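Local atomic coordinates of multisubunit Na+/H+ antiporter, G subunit (Anoxybacillus flavithermus, PDB entry 6Z16), a protein that probably takes part in sodium/proton antiport as the membrane-embedded G subunit of a multisubunit CPA3-family antiporter. Residues T49-F60 with L74-S85. Residues are numbered along the deposited sequence; the frame is centred on the assembly and turned at random.
Sequences TLGIMCILLGAF and LLLGIVFIFMTS
Thr49 OG1 lies between two helices: it hydrogen-bonds the carbonyl of Ser45, one turn earlier, and Ser85 OG is modelled 2.5 Å from Thr49 OG1, a length too short to be trusted at 2.98 Å resolution. This polar pair closes one end of an antiparallel pairing of helices 37-66 and 72-98, whose paired segments lie in predicted transmembrane spans; the segment axes run at 170° and approach to 9.6 Å. The remaining contact is apolar. Ile78 spreads its branches over three residues: CG1 lies against Leu56 CB at 3.7 Å, CD1 meets Leu57, and CG2 touches the thioether of Met53. Bent at chi3 (-73°), Met53 brings its CE to the edge of the Phe82 ring, 3.6 Å from CD1, while its SD sits obliquely beside that ring in a Met-aromatic contact, 5.0 Å from the centroid. Leu56 and Ile52 also pack on Ile61 and Gly43 of a neighbouring subunit. At the other end, Leu74 CD1 reaches the Phe60 backbone, 3.7 Å from its CA. Replacing Phe60 by an alanine would probably open a gap beside Leu75 and deprive its methyls of their aromatic platform. The CH-pi geometry is nearly axial: Leu75 CD2 stands 3.6 Å from the Phe60 ring centroid, 10° off the normal.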
loop_
_atom_site.group_PDB
_atom_site.type_symbol
_atom_site.label_atom_id
_atom_site.label_comp_id
_atom_site.label_asym_id
_atom_site.label_seq_id
_atom_site.Cartn_x
_atom_site.Cartn_y
_atom_site.Cartn_z
ATOM N N THR G 49 22.367 25.439 -12.301
ATOM C CA THR G 49 21.477 24.331 -11.970
ATOM C C THR G 49 22.246 23.167 -11.347
ATOM O O THR G 49 21.894 22.682 -10.258
ATOM C CB THR G 49 20.731 23.887 -13.227
ATOM O OG1 THR G 49 19.966 24.984 -13.742
ATOM C CG2 THR G 49 19.799 22.749 -12.925
ATOM N N LEU G 50 23.334 22.735 -12.002
ATOM C CA LEU G 50 24.102 21.635 -11.422
ATOM C C LEU G 50 24.837 22.057 -10.150
ATOM O O LEU G 50 24.964 21.246 -9.222
ATOM C CB LEU G 50 25.068 21.048 -12.450
ATOM C CG LEU G 50 25.920 19.861 -11.981
ATOM C CD1 LEU G 50 25.042 18.723 -11.497
ATOM C CD2 LEU G 50 26.846 19.378 -13.067
ATOM N N GLY G 51 25.252 23.325 -10.051
ATOM C CA GLY G 51 25.902 23.787 -8.834
ATOM C C GLY G 51 24.986 23.771 -7.624
ATOM O O GLY G 51 25.369 23.290 -6.550
ATOM N N ILE G 52 23.750 24.253 -7.791
ATOM C CA ILE G 52 22.834 24.268 -6.656
ATOM C C ILE G 52 22.380 22.855 -6.296
ATOM O O ILE G 52 22.192 22.553 -5.109
ATOM C CB ILE G 52 21.654 25.229 -6.919
ATOM C CG1 ILE G 52 20.825 25.424 -5.659
ATOM C CG2 ILE G 52 20.737 24.724 -7.976
ATOM C CD1 ILE G 52 21.599 25.983 -4.562
ATOM N N MET G 53 22.272 21.943 -7.278
ATOM C CA MET G 53 21.921 20.578 -6.902
ATOM C C MET G 53 23.061 19.874 -6.180
ATOM O O MET G 53 22.805 19.089 -5.264
ATOM C CB MET G 53 21.476 19.776 -8.113
ATOM C CG MET G 53 20.119 20.190 -8.604
ATOM S SD MET G 53 19.522 19.074 -9.870
ATOM C CE MET G 53 20.573 19.576 -11.206
ATOM N N CYS G 54 24.313 20.178 -6.532
ATOM C CA CYS G 54 25.436 19.606 -5.794
ATOM C C CYS G 54 25.500 20.140 -4.365
ATOM O O CYS G 54 25.775 19.377 -3.427
ATOM C CB CYS G 54 26.744 19.878 -6.532
ATOM S SG CYS G 54 26.937 18.978 -8.088
ATOM N N ILE G 55 25.211 21.434 -4.177
ATOM C CA ILE G 55 25.196 22.011 -2.829
ATOM C C ILE G 55 24.078 21.402 -1.984
ATOM O O ILE G 55 24.282 21.054 -0.810
ATOM C CB ILE G 55 25.078 23.546 -2.907
ATOM C CG1 ILE G 55 26.318 24.149 -3.555
ATOM C CG2 ILE G 55 24.913 24.160 -1.535
ATOM C CD1 ILE G 55 26.142 25.592 -3.949
ATOM N N LEU G 56 22.889 21.226 -2.575
ATOM C CA LEU G 56 21.766 20.677 -1.819
ATOM C C LEU G 56 21.956 19.195 -1.517
ATOM O O LEU G 56 21.548 18.728 -0.450
ATOM C CB LEU G 56 20.457 20.905 -2.567
ATOM C CG LEU G 56 19.982 22.349 -2.697
ATOM C CD1 LEU G 56 18.726 22.423 -3.540
ATOM C CD2 LEU G 56 19.766 22.961 -1.335
ATOM N N LEU G 57 22.574 18.443 -2.438
ATOM C CA LEU G 57 22.940 17.058 -2.147
ATOM C C LEU G 57 23.952 16.971 -1.016
ATOM O O LEU G 57 23.862 16.075 -0.170
ATOM C CB LEU G 57 23.496 16.373 -3.395
ATOM C CG LEU G 57 22.558 15.886 -4.495
ATOM C CD1 LEU G 57 23.363 15.467 -5.703
ATOM C CD2 LEU G 57 21.748 14.715 -3.984
ATOM N N GLY G 58 24.909 17.902 -0.974
ATOM C CA GLY G 58 25.862 17.914 0.126
ATOM C C GLY G 58 25.215 18.204 1.468
ATOM O O GLY G 58 25.523 17.551 2.469
ATOM N N ALA G 59 24.287 19.168 1.498
ATOM C CA ALA G 59 23.593 19.494 2.745
ATOM C C ALA G 59 22.679 18.357 3.195
ATOM O O ALA G 59 22.603 18.043 4.395
ATOM C CB ALA G 59 22.797 20.786 2.579
ATOM N N PHE G 60 21.992 17.736 2.229
ATOM C CA PHE G 60 21.161 16.562 2.471
ATOM C C PHE G 60 21.957 15.423 3.090
ATOM O O PHE G 60 21.554 14.854 4.112
ATOM C CB PHE G 60 20.524 16.136 1.150
ATOM C CG PHE G 60 19.795 14.843 1.219
ATOM C CD1 PHE G 60 18.585 14.752 1.877
ATOM C CD2 PHE G 60 20.315 13.715 0.607
ATOM C CE1 PHE G 60 17.917 13.553 1.944
ATOM C CE2 PHE G 60 19.652 12.513 0.666
ATOM C CZ PHE G 60 18.451 12.430 1.335
ATOM N N LEU G 74 14.768 18.686 1.029
ATOM C CA LEU G 74 15.917 18.927 0.164
ATOM C C LEU G 74 15.829 18.128 -1.124
ATOM O O LEU G 74 16.179 18.637 -2.193
ATOM C CB LEU G 74 17.199 18.592 0.910
ATOM C CG LEU G 74 17.527 19.642 1.956
ATOM C CD1 LEU G 74 18.619 19.184 2.888
ATOM C CD2 LEU G 74 17.959 20.888 1.222
ATOM N N LEU G 75 15.358 16.883 -1.048
ATOM C CA LEU G 75 15.221 16.069 -2.250
ATOM C C LEU G 75 14.146 16.626 -3.169
ATOM O O LEU G 75 14.323 16.664 -4.396
ATOM C CB LEU G 75 14.894 14.632 -1.870
ATOM C CG LEU G 75 15.951 13.913 -1.043
ATOM C CD1 LEU G 75 15.460 12.532 -0.682
ATOM C CD2 LEU G 75 17.273 13.849 -1.785
ATOM N N LEU G 76 13.042 17.097 -2.587
ATOM C CA LEU G 76 12.016 17.705 -3.423
ATOM C C LEU G 76 12.477 19.044 -3.980
ATOM O O LEU G 76 12.090 19.412 -5.097
ATOM C CB LEU G 76 10.702 17.853 -2.658
ATOM C CG LEU G 76 9.774 16.632 -2.760
ATOM C CD1 LEU G 76 9.551 16.277 -4.225
ATOM C CD2 LEU G 76 10.228 15.404 -1.973
ATOM N N GLY G 77 13.353 19.745 -3.255
ATOM C CA GLY G 77 13.960 20.946 -3.802
ATOM C C GLY G 77 14.875 20.664 -4.977
ATOM O O GLY G 77 14.869 21.403 -5.963
ATOM N N ILE G 78 15.668 19.592 -4.887
ATOM C CA ILE G 78 16.553 19.196 -5.984
ATOM C C ILE G 78 15.748 18.841 -7.229
ATOM O O ILE G 78 16.056 19.299 -8.340
ATOM C CB ILE G 78 17.454 18.030 -5.542
ATOM C CG1 ILE G 78 18.443 18.501 -4.487
ATOM C CG2 ILE G 78 18.214 17.453 -6.709
ATOM C CD1 ILE G 78 19.148 17.387 -3.787
ATOM N N VAL G 79 14.678 18.056 -7.051
ATOM C CA VAL G 79 13.829 17.676 -8.181
ATOM C C VAL G 79 13.127 18.900 -8.770
ATOM O O VAL G 79 13.026 19.043 -9.999
ATOM C CB VAL G 79 12.832 16.586 -7.747
ATOM C CG1 VAL G 79 11.843 16.257 -8.857
ATOM C CG2 VAL G 79 13.576 15.331 -7.333
ATOM N N PHE G 80 12.718 19.842 -7.913
ATOM C CA PHE G 80 12.040 21.039 -8.397
ATOM C C PHE G 80 12.976 21.945 -9.191
ATOM O O PHE G 80 12.588 22.464 -10.244
ATOM C CB PHE G 80 11.429 21.815 -7.230
ATOM C CG PHE G 80 10.637 23.001 -7.672
ATOM C CD1 PHE G 80 9.359 22.837 -8.162
ATOM C CD2 PHE G 80 11.185 24.274 -7.656
ATOM C CE1 PHE G 80 8.635 23.913 -8.595
ATOM C CE2 PHE G 80 10.468 25.350 -8.109
ATOM C CZ PHE G 80 9.184 25.169 -8.573
ATOM N N ILE G 81 14.191 22.175 -8.685
ATOM C CA ILE G 81 15.130 23.060 -9.370
ATOM C C ILE G 81 15.560 22.456 -10.698
ATOM O O ILE G 81 15.631 23.160 -11.720
ATOM C CB ILE G 81 16.338 23.374 -8.466
ATOM C CG1 ILE G 81 15.907 24.160 -7.230
ATOM C CG2 ILE G 81 17.361 24.178 -9.211
ATOM C CD1 ILE G 81 15.267 25.487 -7.534
ATOM N N PHE G 82 15.798 21.133 -10.712
ATOM C CA PHE G 82 16.088 20.414 -11.950
ATOM C C PHE G 82 14.953 20.542 -12.956
ATOM O O PHE G 82 15.195 20.667 -14.161
ATOM C CB PHE G 82 16.343 18.944 -11.634
ATOM C CG PHE G 82 16.717 18.115 -12.828
ATOM C CD1 PHE G 82 18.001 18.153 -13.338
ATOM C CD2 PHE G 82 15.784 17.286 -13.434
ATOM C CE1 PHE G 82 18.351 17.384 -14.428
ATOM C CE2 PHE G 82 16.126 16.519 -14.528
ATOM C CZ PHE G 82 17.413 16.568 -15.024
ATOM N N MET G 83 13.709 20.528 -12.481
ATOM C CA MET G 83 12.582 20.652 -13.397
ATOM C C MET G 83 12.407 22.080 -13.905
ATOM O O MET G 83 11.975 22.277 -15.045
ATOM C CB MET G 83 11.309 20.170 -12.699
ATOM C CG MET G 83 10.090 20.034 -13.591
ATOM S SD MET G 83 10.327 18.786 -14.864
ATOM C CE MET G 83 10.312 17.289 -13.885
ATOM N N THR G 84 12.751 23.085 -13.095
ATOM C CA THR G 84 12.269 24.435 -13.357
ATOM C C THR G 84 13.301 25.448 -13.838
ATOM O O THR G 84 12.902 26.444 -14.446
ATOM C CB THR G 84 11.589 24.998 -12.104
ATOM O OG1 THR G 84 12.478 24.893 -10.987
ATOM C CG2 THR G 84 10.313 24.244 -11.829
ATOM N N SER G 85 14.593 25.262 -13.578
ATOM C CA SER G 85 15.489 26.313 -14.074
ATOM C C SER G 85 15.780 26.309 -15.590
ATOM O O SER G 85 15.873 27.408 -16.167
ATOM C CB SER G 85 16.789 26.328 -13.257
ATOM O OG SER G 85 17.529 25.134 -13.334
#